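Local coordinates for Poly(Beta-D-mannuronate) lyase (Pseudopedobacter saltans, PDB 7O79), which probably cleaves alginate, a polymer rich in beta-D-mannuronate, by beta-elimination, as a polysaccharide lyase of family 6, at residues Lys99-Asp107 and Leu128-Gly136; Phe193-His204 and Asn218-Lys229. All coordinates share one frame; numbering follows the deposited sequence.

In the fold
Both contacts join neighbouring coils of the same right-handed parallel beta-helix, each across two short strands and the bend between them. Contact 1 (99-107 with 128-136) lies toward the N-terminal end, about 15 Å from the centre of the chain; contact 2 (193-204 with 218-229) is nearer the middle, about 7 Å from it. Their centres are 14 Å apart. Each is half buried: the inward side chains of the strands are apolar, the outward ones mixed and partly covered by residues near the C-terminus. They differ at the bend: contact 1 has the sulfur of Cys-132 there, contact 2 the amide of Asn-223, which forms three hydrogen bonds across the coils.

Contact 1: residues Lys99-Asp107 and Leu128-Gly136; sequences KLENTAIVD and LMQYCSFKG
The backbone N of Asp-107 donates to the carbonyl O of Lys-135 at 2.8 Å, the shortest hydrogen bond between the two segments. It closes a parallel series that starts with Leu-100 N on Leu-128 O and, after the bend, resumes with Ser-133 N on Thr-103 O. At the bend the sulfur takes over: Thr-103 N donates a hydrogen bond to Cys-132 SG at 3.5 Å, and the same SG rests against Leu-100 CG at 3.7 Å. On the inner face Leu-100 and Met-129 run side by side, CD2 touching SD at 3.7 Å. Further along, Ile-105 reaches the edge of the Phe-134 ring, its CD1 lying 3.8 Å from CE1. Strands 89-93 and 118-122 cover this inner side.

On the outer face, Glu-101 and Gln-130 project alongside each other. In both, CG sits between the backbone N and the carbonyl carbon (chi1 51° and 62°) and the chain is extended beyond it, which brings carboxylate and amide together. Gln-130 NE2 donates to Glu-101 OE2 at 3.1 Å, almost straight at 172°, meeting the syn side but tilted out of the carboxylate plane. Lys-99 NZ takes the other oxygen, OE1, at 2.6 Å from above that plane; the lysine probably offsets the repulsion between Glu-101 and the nearby Glu-76. Gln-130 OE1 accepts from Gln-157 NE2 of the next coil, and Ser-133 OG bonds to the backbone N of Val-452. In-register parallel strands with like positions stacked coil on coil are the signature of the parallel beta-helix of chondroitinase B relatives.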
loop_
_atom_site.group_PDB
_atom_site.type_symbol
_atom_site.label_atom_id
_atom_site.label_comp_id
_atom_site.label_asym_id
_atom_site.label_seq_id
_atom_site.Cartn_x
_atom_site.Cartn_y
_atom_site.Cartn_z
ATOM N N LYS A 99 -5.039 -3.771 18.442
ATOM C CA LYS A 99 -5.528 -4.634 17.381
ATOM C C LYS A 99 -6.967 -4.302 17.036
ATOM O O LYS A 99 -7.809 -4.171 17.924
ATOM C CB LYS A 99 -5.423 -6.119 17.770
ATOM C CG LYS A 99 -5.886 -7.065 16.637
ATOM C CD LYS A 99 -5.542 -8.537 16.924
ATOM C CE LYS A 99 -5.849 -8.926 18.364
ATOM N NZ LYS A 99 -6.386 -10.313 18.496
ATOM N N LEU A 100 -7.247 -4.202 15.741
ATOM C CA LEU A 100 -8.606 -4.128 15.222
ATOM C C LEU A 100 -8.878 -5.402 14.439
ATOM O O LEU A 100 -8.081 -5.777 13.575
ATOM C CB LEU A 100 -8.794 -2.921 14.302
ATOM C CG LEU A 100 -10.173 -2.848 13.624
ATOM C CD1 LEU A 100 -11.211 -2.511 14.680
ATOM C CD2 LEU A 100 -10.213 -1.829 12.495
ATOM N N GLU A 101 -9.989 -6.070 14.730
ATOM C CA GLU A 101 -10.317 -7.219 13.907
ATOM C C GLU A 101 -11.818 -7.395 13.813
ATOM O O GLU A 101 -12.579 -6.874 14.630
ATOM C CB GLU A 101 -9.606 -8.494 14.392
ATOM C CG GLU A 101 -9.713 -8.850 15.837
ATOM C CD GLU A 101 -8.901 -10.120 16.143
ATOM O OE1 GLU A 101 -8.747 -10.469 17.321
ATOM O OE2 GLU A 101 -8.440 -10.794 15.190
ATOM N N ASN A 102 -12.224 -8.087 12.741
ATOM C CA ASN A 102 -13.614 -8.437 12.464
ATOM C C ASN A 102 -14.502 -7.199 12.361
ATOM O O ASN A 102 -15.662 -7.223 12.753
ATOM C CB ASN A 102 -14.162 -9.418 13.509
ATOM C CG ASN A 102 -15.127 -10.435 12.901
ATOM O OD1 ASN A 102 -15.104 -10.680 11.694
ATOM N ND2 ASN A 102 -15.972 -11.038 13.737
ATOM N N THR A 103 -13.968 -6.122 11.789
ATOM C CA THR A 103 -14.670 -4.851 11.660
ATOM C C THR A 103 -14.811 -4.474 10.190
ATOM O O THR A 103 -13.929 -4.761 9.383
ATOM C CB THR A 103 -13.914 -3.759 12.440
ATOM O OG1 THR A 103 -13.932 -4.096 13.830
ATOM C CG2 THR A 103 -14.509 -2.347 12.220
ATOM N N ALA A 104 -15.944 -3.877 9.830
ATOM C CA ALA A 104 -16.164 -3.425 8.466
ATOM C C ALA A 104 -16.521 -1.945 8.455
ATOM O O ALA A 104 -17.079 -1.416 9.417
ATOM C CB ALA A 104 -17.270 -4.225 7.765
ATOM N N ILE A 105 -16.151 -1.280 7.363
ATOM C CA ILE A 105 -16.551 0.089 7.079
ATOM C C ILE A 105 -17.216 0.049 5.716
ATOM O O ILE A 105 -16.603 -0.406 4.743
ATOM C CB ILE A 105 -15.359 1.055 7.069
ATOM C CG1 ILE A 105 -14.637 1.061 8.410
ATOM C CG2 ILE A 105 -15.847 2.461 6.773
ATOM C CD1 ILE A 105 -13.443 2.008 8.428
ATOM N N VAL A 106 -18.467 0.500 5.639
ATOM C CA VAL A 106 -19.284 0.306 4.440
ATOM C C VAL A 106 -19.843 1.654 4.005
ATOM O O VAL A 106 -20.565 2.301 4.769
ATOM C CB VAL A 106 -20.415 -0.709 4.685
ATOM C CG1 VAL A 106 -21.352 -0.798 3.477
ATOM C CG2 VAL A 106 -19.845 -2.081 5.028
ATOM N N ASP A 107 -19.506 2.076 2.779
ATOM C CA ASP A 107 -19.968 3.339 2.186
ATOM C C ASP A 107 -20.057 4.502 3.171
ATOM O O ASP A 107 -21.000 5.298 3.125
ATOM C CB ASP A 107 -21.327 3.157 1.505
ATOM C CG ASP A 107 -21.317 2.059 0.485
ATOM O OD1 ASP A 107 -20.297 1.935 -0.226
ATOM O OD2 ASP A 107 -22.316 1.309 0.390
ATOM N N LEU A 128 -1.902 -3.927 14.792
ATOM C CA LEU A 128 -2.373 -4.991 13.915
ATOM C C LEU A 128 -3.826 -4.766 13.523
ATOM O O LEU A 128 -4.666 -4.492 14.383
ATOM C CB LEU A 128 -2.222 -6.353 14.595
ATOM C CG LEU A 128 -2.731 -7.575 13.825
ATOM C CD1 LEU A 128 -2.081 -7.710 12.460
ATOM C CD2 LEU A 128 -2.449 -8.814 14.656
ATOM N N MET A 129 -4.106 -4.846 12.222
ATOM C CA MET A 129 -5.465 -4.893 11.681
ATOM C C MET A 129 -5.609 -6.151 10.849
ATOM O O MET A 129 -4.840 -6.346 9.907
ATOM C CB MET A 129 -5.786 -3.696 10.776
ATOM C CG MET A 129 -7.277 -3.497 10.532
ATOM S SD MET A 129 -7.741 -1.920 9.733
ATOM C CE MET A 129 -6.926 -2.053 8.129
ATOM N N GLN A 130 -6.617 -6.976 11.150
ATOM C CA GLN A 130 -6.788 -8.202 10.392
ATOM C C GLN A 130 -8.255 -8.612 10.380
ATOM O O GLN A 130 -9.009 -8.289 11.298
ATOM C CB GLN A 130 -5.907 -9.331 10.944
ATOM C CG GLN A 130 -6.218 -9.734 12.385
ATOM C CD GLN A 130 -5.332 -10.878 12.864
ATOM O OE1 GLN A 130 -4.228 -11.081 12.351
ATOM N NE2 GLN A 130 -5.814 -11.627 13.856
ATOM N N TYR A 131 -8.651 -9.311 9.317
ATOM C CA TYR A 131 -10.045 -9.724 9.096
ATOM C C TYR A 131 -11.011 -8.550 9.185
ATOM O O TYR A 131 -12.069 -8.622 9.811
ATOM C CB TYR A 131 -10.450 -10.833 10.056
ATOM C CG TYR A 131 -9.566 -12.035 9.891
ATOM C CD1 TYR A 131 -9.715 -12.876 8.788
ATOM C CD2 TYR A 131 -8.559 -12.317 10.803
ATOM C CE1 TYR A 131 -8.901 -13.987 8.610
ATOM C CE2 TYR A 131 -7.745 -13.426 10.627
ATOM C CZ TYR A 131 -7.927 -14.252 9.528
ATOM O OH TYR A 131 -7.121 -15.353 9.348
ATOM N N CYS A 132 -10.649 -7.459 8.523
ATOM C CA CYS A 132 -11.540 -6.326 8.387
ATOM C C CYS A 132 -11.890 -6.127 6.919
ATOM O O CYS A 132 -11.145 -6.535 6.024
ATOM C CB CYS A 132 -10.918 -5.065 8.991
ATOM S SG CYS A 132 -10.709 -5.144 10.800
ATOM N N SER A 133 -13.043 -5.501 6.675
ATOM C CA SER A 133 -13.562 -5.292 5.326
ATOM C C SER A 133 -13.868 -3.819 5.102
ATOM O O SER A 133 -14.383 -3.138 5.990
ATOM C CB SER A 133 -14.842 -6.103 5.055
ATOM O OG SER A 133 -14.585 -7.489 5.055
ATOM N N PHE A 134 -13.580 -3.350 3.891
ATOM C CA PHE A 134 -13.698 -1.942 3.540
ATOM C C PHE A 134 -14.307 -1.828 2.152
ATOM O O PHE A 134 -13.754 -2.352 1.180
ATOM C CB PHE A 134 -12.327 -1.255 3.609
ATOM C CG PHE A 134 -11.609 -1.485 4.915
ATOM C CD1 PHE A 134 -11.858 -0.657 5.998
ATOM C CD2 PHE A 134 -10.767 -2.570 5.084
ATOM C CE1 PHE A 134 -11.232 -0.853 7.202
ATOM C CE2 PHE A 134 -10.129 -2.785 6.293
ATOM C CZ PHE A 134 -10.361 -1.922 7.363
ATOM N N LYS A 135 -15.442 -1.143 2.057
ATOM C CA LYS A 135 -16.182 -1.090 0.804
ATOM C C LYS A 135 -16.703 0.314 0.529
ATOM O O LYS A 135 -17.388 0.903 1.371
ATOM C CB LYS A 135 -17.353 -2.075 0.828
ATOM C CG LYS A 135 -18.130 -2.051 -0.485
ATOM C CD LYS A 135 -19.293 -3.024 -0.496
ATOM C CE LYS A 135 -19.974 -3.031 -1.861
ATOM N NZ LYS A 135 -20.624 -1.723 -2.131
ATOM N N GLY A 136 -16.388 0.847 -0.650
ATOM C CA GLY A 136 -17.093 2.001 -1.167
ATOM C C GLY A 136 -16.530 3.374 -0.841
ATOM O O GLY A 136 -17.197 4.373 -1.140
#

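Contact 2: residues Phe193-His204 and Asn218-Lys229; sequences FTIKNNLFERAH and NKVIGNTVISTK
Asn-223 reaches across to Asn-198 and Ile-195, one step of the internal asparagine stack that lines a bend of a parallel beta-helix. Its CB lies 3.5 Å from Asn-198 O and also approaches the Phe-200 ring at CE1. With CG anti to its own carbonyl carbon (chi1 -61°), the amide swings toward the preceding coil. There OD1 accepts twice, from Asn-198 N at 2.8 Å, which comes from above the carbonyl plane, and from Asn-198 ND2 at 3.0 Å, which lies in it. The other branch, ND2, donates to Ile-195 O at 2.9 Å and 172°; that oxygen also takes Ile-221 N. The two amides lie side by side with nearly parallel planes. Asn-198 repeats the pattern on Cys-159 N and Val-156 O, and Asn-245 on Asn-223 N and Val-220 O, carrying the stack through successive coils.

A second asparagine bonds at the start of the segments: Asn-218 OD1 accepts from Phe-193 N in its carbonyl plane, on a lone pair. On either side of the bend the strands pair in parallel register. Inside, Val-225 CG2 approaches Phe-200 CD1 at 3.6 Å, while Thr-224 O sits at the edge of that ring; outside, Leu-199 CD1 packs on Thr-224 CG2.

Past the strands the coils still touch. The guanidinium of Arg-202 lays one face over Ser-227 OG. Lys-229 NZ turns away to Glu-252 and Lys-253, but its chain stays over the His-204 ring: CG stands 4.0 Å from the centroid in a CH-pi contact, while Lys-229 N donates to His-204 ND1 at 3.1 Å, tilted 25° from the ring plane.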
loop_
_atom_site.group_PDB
_atom_site.type_symbol
_atom_site.label_atom_id
_atom_site.label_comp_id
_atom_site.label_asym_id
_atom_site.label_seq_id
_atom_site.Cartn_x
_atom_site.Cartn_y
_atom_site.Cartn_z
ATOM N N PHE A 193 6.321 -1.395 7.612
ATOM C CA PHE A 193 4.886 -1.642 7.492
ATOM C C PHE A 193 4.661 -2.916 6.688
ATOM O O PHE A 193 5.333 -3.152 5.682
ATOM C CB PHE A 193 4.198 -0.455 6.813
ATOM C CG PHE A 193 2.704 -0.388 7.016
ATOM C CD1 PHE A 193 1.838 -1.195 6.277
ATOM C CD2 PHE A 193 2.161 0.510 7.929
ATOM C CE1 PHE A 193 0.451 -1.113 6.460
ATOM C CE2 PHE A 193 0.789 0.580 8.132
ATOM C CZ PHE A 193 -0.070 -0.221 7.398
ATOM N N THR A 194 3.728 -3.739 7.134
ATOM C CA THR A 194 3.452 -5.008 6.468
ATOM C C THR A 194 2.046 -4.971 5.888
ATOM O O THR A 194 1.070 -4.769 6.625
ATOM C CB THR A 194 3.605 -6.181 7.434
ATOM O OG1 THR A 194 4.987 -6.336 7.768
ATOM C CG2 THR A 194 3.079 -7.481 6.791
ATOM N N ILE A 195 1.949 -5.166 4.574
ATOM C CA ILE A 195 0.682 -5.337 3.873
ATOM C C ILE A 195 0.683 -6.775 3.371
ATOM O O ILE A 195 1.372 -7.089 2.394
ATOM C CB ILE A 195 0.541 -4.355 2.702
ATOM C CG1 ILE A 195 0.621 -2.889 3.174
ATOM C CG2 ILE A 195 -0.748 -4.645 1.929
ATOM C CD1 ILE A 195 0.638 -1.881 1.975
ATOM N N LYS A 196 -0.074 -7.663 4.018
ATOM C CA LYS A 196 0.130 -9.091 3.799
ATOM C C LYS A 196 -1.194 -9.829 3.667
ATOM O O LYS A 196 -2.121 -9.592 4.441
ATOM C CB LYS A 196 0.959 -9.697 4.938
ATOM C CG LYS A 196 1.198 -11.226 4.855
ATOM C CD LYS A 196 1.931 -11.692 6.129
ATOM C CE LYS A 196 1.708 -13.180 6.439
ATOM N NZ LYS A 196 0.496 -13.361 7.324
ATOM N N ASN A 197 -1.274 -10.712 2.664
ATOM C CA ASN A 197 -2.416 -11.613 2.480
ATOM C C ASN A 197 -3.734 -10.854 2.511
ATOM O O ASN A 197 -4.697 -11.281 3.145
ATOM C CB ASN A 197 -2.438 -12.744 3.525
ATOM C CG ASN A 197 -1.225 -13.639 3.458
ATOM O OD1 ASN A 197 -0.655 -13.851 2.393
ATOM N ND2 ASN A 197 -0.849 -14.210 4.592
ATOM N N ASN A 198 -3.791 -9.724 1.802
ATOM C CA ASN A 198 -5.054 -9.018 1.632
ATOM C C ASN A 198 -5.609 -9.259 0.229
ATOM O O ASN A 198 -4.870 -9.574 -0.712
ATOM C CB ASN A 198 -4.886 -7.513 1.861
ATOM C CG ASN A 198 -4.333 -7.195 3.223
ATOM O OD1 ASN A 198 -5.024 -7.328 4.233
ATOM N ND2 ASN A 198 -3.050 -6.838 3.268
ATOM N N LEU A 199 -6.919 -9.085 0.099
ATOM C CA LEU A 199 -7.630 -9.189 -1.171
ATOM C C LEU A 199 -8.131 -7.814 -1.601
ATOM O O LEU A 199 -8.869 -7.152 -0.863
ATOM C CB LEU A 199 -8.794 -10.166 -1.057
ATOM C CG LEU A 199 -9.660 -10.357 -2.304
ATOM C CD1 LEU A 199 -8.860 -10.869 -3.490
ATOM C CD2 LEU A 199 -10.805 -11.315 -2.017
ATOM N N PHE A 200 -7.819 -7.418 -2.819
ATOM C CA PHE A 200 -8.299 -6.185 -3.384
ATOM C C PHE A 200 -9.182 -6.542 -4.595
ATOM O O PHE A 200 -8.765 -7.283 -5.439
ATOM C CB PHE A 200 -7.170 -5.298 -3.872
ATOM C CG PHE A 200 -6.180 -4.901 -2.829
ATOM C CD1 PHE A 200 -5.211 -5.770 -2.396
ATOM C CD2 PHE A 200 -6.167 -3.630 -2.343
ATOM C CE1 PHE A 200 -4.292 -5.382 -1.462
ATOM C CE2 PHE A 200 -5.257 -3.246 -1.406
ATOM C CZ PHE A 200 -4.322 -4.117 -0.964
ATOM N N GLU A 201 -10.401 -6.051 -4.640
ATOM C CA GLU A 201 -11.260 -6.280 -5.775
ATOM C C GLU A 201 -11.902 -4.987 -6.218
ATOM O O GLU A 201 -12.704 -4.455 -5.522
ATOM C CB GLU A 201 -12.308 -7.295 -5.429
ATOM C CG GLU A 201 -13.170 -7.724 -6.587
ATOM C CD GLU A 201 -13.283 -9.210 -6.661
ATOM O OE1 GLU A 201 -12.942 -9.874 -5.674
ATOM O OE2 GLU A 201 -13.713 -9.720 -7.709
ATOM N N ARG A 202 -11.612 -4.570 -7.427
ATOM C CA ARG A 202 -12.071 -3.295 -7.944
ATOM C C ARG A 202 -11.837 -2.158 -6.941
ATOM O O ARG A 202 -12.654 -1.310 -6.772
ATOM C CB ARG A 202 -13.512 -3.378 -8.435
ATOM C CG ARG A 202 -13.601 -4.146 -9.727
ATOM C CD ARG A 202 -14.899 -4.886 -9.924
ATOM N NE ARG A 202 -15.026 -5.327 -11.309
ATOM C CZ ARG A 202 -14.763 -6.537 -11.794
ATOM N NH1 ARG A 202 -14.359 -7.528 -11.043
ATOM N NH2 ARG A 202 -14.928 -6.750 -13.069
ATOM N N ALA A 203 -10.678 -2.171 -6.307
ATOM C CA ALA A 203 -10.293 -1.184 -5.293
ATOM C C ALA A 203 -9.611 0.016 -5.942
ATOM O O ALA A 203 -8.514 0.433 -5.556
ATOM C CB ALA A 203 -9.400 -1.826 -4.238
ATOM N N HIS A 204 -10.288 0.577 -6.949
ATOM C CA HIS A 204 -9.662 1.548 -7.845
ATOM C C HIS A 204 -9.117 2.748 -7.093
ATOM O O HIS A 204 -7.930 3.066 -7.197
ATOM C CB HIS A 204 -10.655 2.018 -8.916
ATOM C CG HIS A 204 -11.307 0.907 -9.678
ATOM N ND1 HIS A 204 -10.617 -0.211 -10.092
ATOM C CD2 HIS A 204 -12.575 0.753 -10.131
ATOM C CE1 HIS A 204 -11.434 -1.016 -10.750
ATOM N NE2 HIS A 204 -12.630 -0.458 -10.782
ATOM N N ASN A 218 9.419 -1.885 4.021
ATOM C CA ASN A 218 8.056 -2.346 4.057
ATOM C C ASN A 218 7.924 -3.692 3.362
ATOM O O ASN A 218 8.724 -4.027 2.547
ATOM C CB ASN A 218 7.155 -1.313 3.420
ATOM C CG ASN A 218 7.199 0.009 4.155
ATOM O OD1 ASN A 218 6.832 0.092 5.274
ATOM N ND2 ASN A 218 7.697 0.990 3.525
ATOM N N LYS A 219 6.918 -4.452 3.747
ATOM C CA LYS A 219 6.634 -5.747 3.163
ATOM C C LYS A 219 5.246 -5.842 2.535
ATOM O O LYS A 219 4.265 -5.793 3.222
ATOM C CB LYS A 219 6.748 -6.831 4.213
ATOM C CG LYS A 219 7.947 -6.717 5.104
ATOM C CD LYS A 219 9.164 -6.995 4.282
ATOM C CE LYS A 219 10.255 -7.710 5.033
ATOM N NZ LYS A 219 11.363 -6.771 5.225
ATOM N N VAL A 220 5.203 -6.057 1.232
ATOM C CA VAL A 220 3.980 -6.215 0.468
ATOM C C VAL A 220 4.046 -7.673 0.004
ATOM O O VAL A 220 4.688 -7.976 -0.950
ATOM C CB VAL A 220 3.894 -5.211 -0.674
ATOM C CG1 VAL A 220 2.583 -5.347 -1.374
ATOM C CG2 VAL A 220 4.010 -3.812 -0.133
ATOM N N ILE A 221 3.352 -8.541 0.735
ATOM C CA ILE A 221 3.516 -9.997 0.638
ATOM C C ILE A 221 2.164 -10.665 0.442
ATOM O O ILE A 221 1.234 -10.421 1.216
ATOM C CB ILE A 221 4.166 -10.595 1.901
ATOM C CG1 ILE A 221 5.394 -9.823 2.360
ATOM C CG2 ILE A 221 4.535 -12.060 1.663
ATOM C CD1 ILE A 221 6.420 -9.689 1.283
ATOM N N GLY A 222 2.061 -11.522 -0.574
ATOM C CA GLY A 222 0.949 -12.463 -0.649
ATOM C C GLY A 222 -0.428 -11.849 -0.774
ATOM O O GLY A 222 -1.405 -12.456 -0.335
ATOM N N ASN A 223 -0.536 -10.672 -1.374
ATOM C CA ASN A 223 -1.816 -10.030 -1.632
ATOM C C ASN A 223 -2.365 -10.454 -2.994
ATOM O O ASN A 223 -1.613 -10.752 -3.925
ATOM C CB ASN A 223 -1.657 -8.514 -1.608
ATOM C CG ASN A 223 -1.165 -8.007 -0.265
ATOM O OD1 ASN A 223 -1.935 -7.898 0.697
ATOM N ND2 ASN A 223 0.134 -7.736 -0.182
ATOM N N THR A 224 -3.688 -10.428 -3.119
ATOM C CA THR A 224 -4.367 -10.722 -4.377
ATOM C C THR A 224 -5.097 -9.463 -4.828
ATOM O O THR A 224 -5.934 -8.932 -4.089
ATOM C CB THR A 224 -5.337 -11.902 -4.205
ATOM O OG1 THR A 224 -4.586 -13.101 -3.981
ATOM C CG2 THR A 224 -6.183 -12.097 -5.454
ATOM N N VAL A 225 -4.760 -8.969 -6.022
ATOM C CA VAL A 225 -5.321 -7.726 -6.557
ATOM C C VAL A 225 -6.072 -8.051 -7.842
ATOM O O VAL A 225 -5.456 -8.348 -8.873
ATOM C CB VAL A 225 -4.238 -6.662 -6.814
ATOM C CG1 VAL A 225 -4.863 -5.410 -7.342
ATOM C CG2 VAL A 225 -3.443 -6.363 -5.531
ATOM N N ILE A 226 -7.398 -7.943 -7.803
ATOM C CA ILE A 226 -8.257 -8.410 -8.885
ATOM C C ILE A 226 -8.914 -7.205 -9.549
ATOM O O ILE A 226 -9.597 -6.415 -8.881
ATOM C CB ILE A 226 -9.314 -9.400 -8.375
ATOM C CG1 ILE A 226 -8.634 -10.672 -7.848
ATOM C CG2 ILE A 226 -10.283 -9.761 -9.499
ATOM C CD1 ILE A 226 -9.614 -11.723 -7.339
ATOM N N SER A 227 -8.661 -7.041 -10.849
ATOM C CA SER A 227 -9.391 -6.092 -11.703
ATOM C C SER A 227 -9.398 -4.673 -11.130
ATOM O O SER A 227 -10.445 -4.024 -11.026
ATOM C CB SER A 227 -10.823 -6.589 -11.935
ATOM O OG SER A 227 -11.538 -5.722 -12.799
ATOM N N THR A 228 -8.218 -4.173 -10.767
ATOM C CA THR A 228 -8.109 -2.886 -10.085
ATOM C C THR A 228 -7.238 -1.933 -10.883
ATOM O O THR A 228 -6.144 -2.304 -11.329
ATOM C CB THR A 228 -7.547 -3.044 -8.662
ATOM O OG1 THR A 228 -8.379 -3.940 -7.915
ATOM C CG2 THR A 228 -7.464 -1.680 -7.945
ATOM N N LYS A 229 -7.727 -0.705 -11.054
ATOM C CA LYS A 229 -6.958 0.302 -11.764
ATOM C C LYS A 229 -5.754 0.712 -10.918
ATOM O O LYS A 229 -5.846 0.809 -9.690
ATOM C CB LYS A 229 -7.829 1.515 -12.061
ATOM C CG LYS A 229 -9.021 1.261 -13.003
ATOM C CD LYS A 229 -9.755 2.586 -13.220
ATOM C CE LYS A 229 -11.066 2.377 -13.970
ATOM N NZ LYS A 229 -10.786 1.711 -15.282
HETATM O O HOH W 1 -4.999 3.046 -7.629
#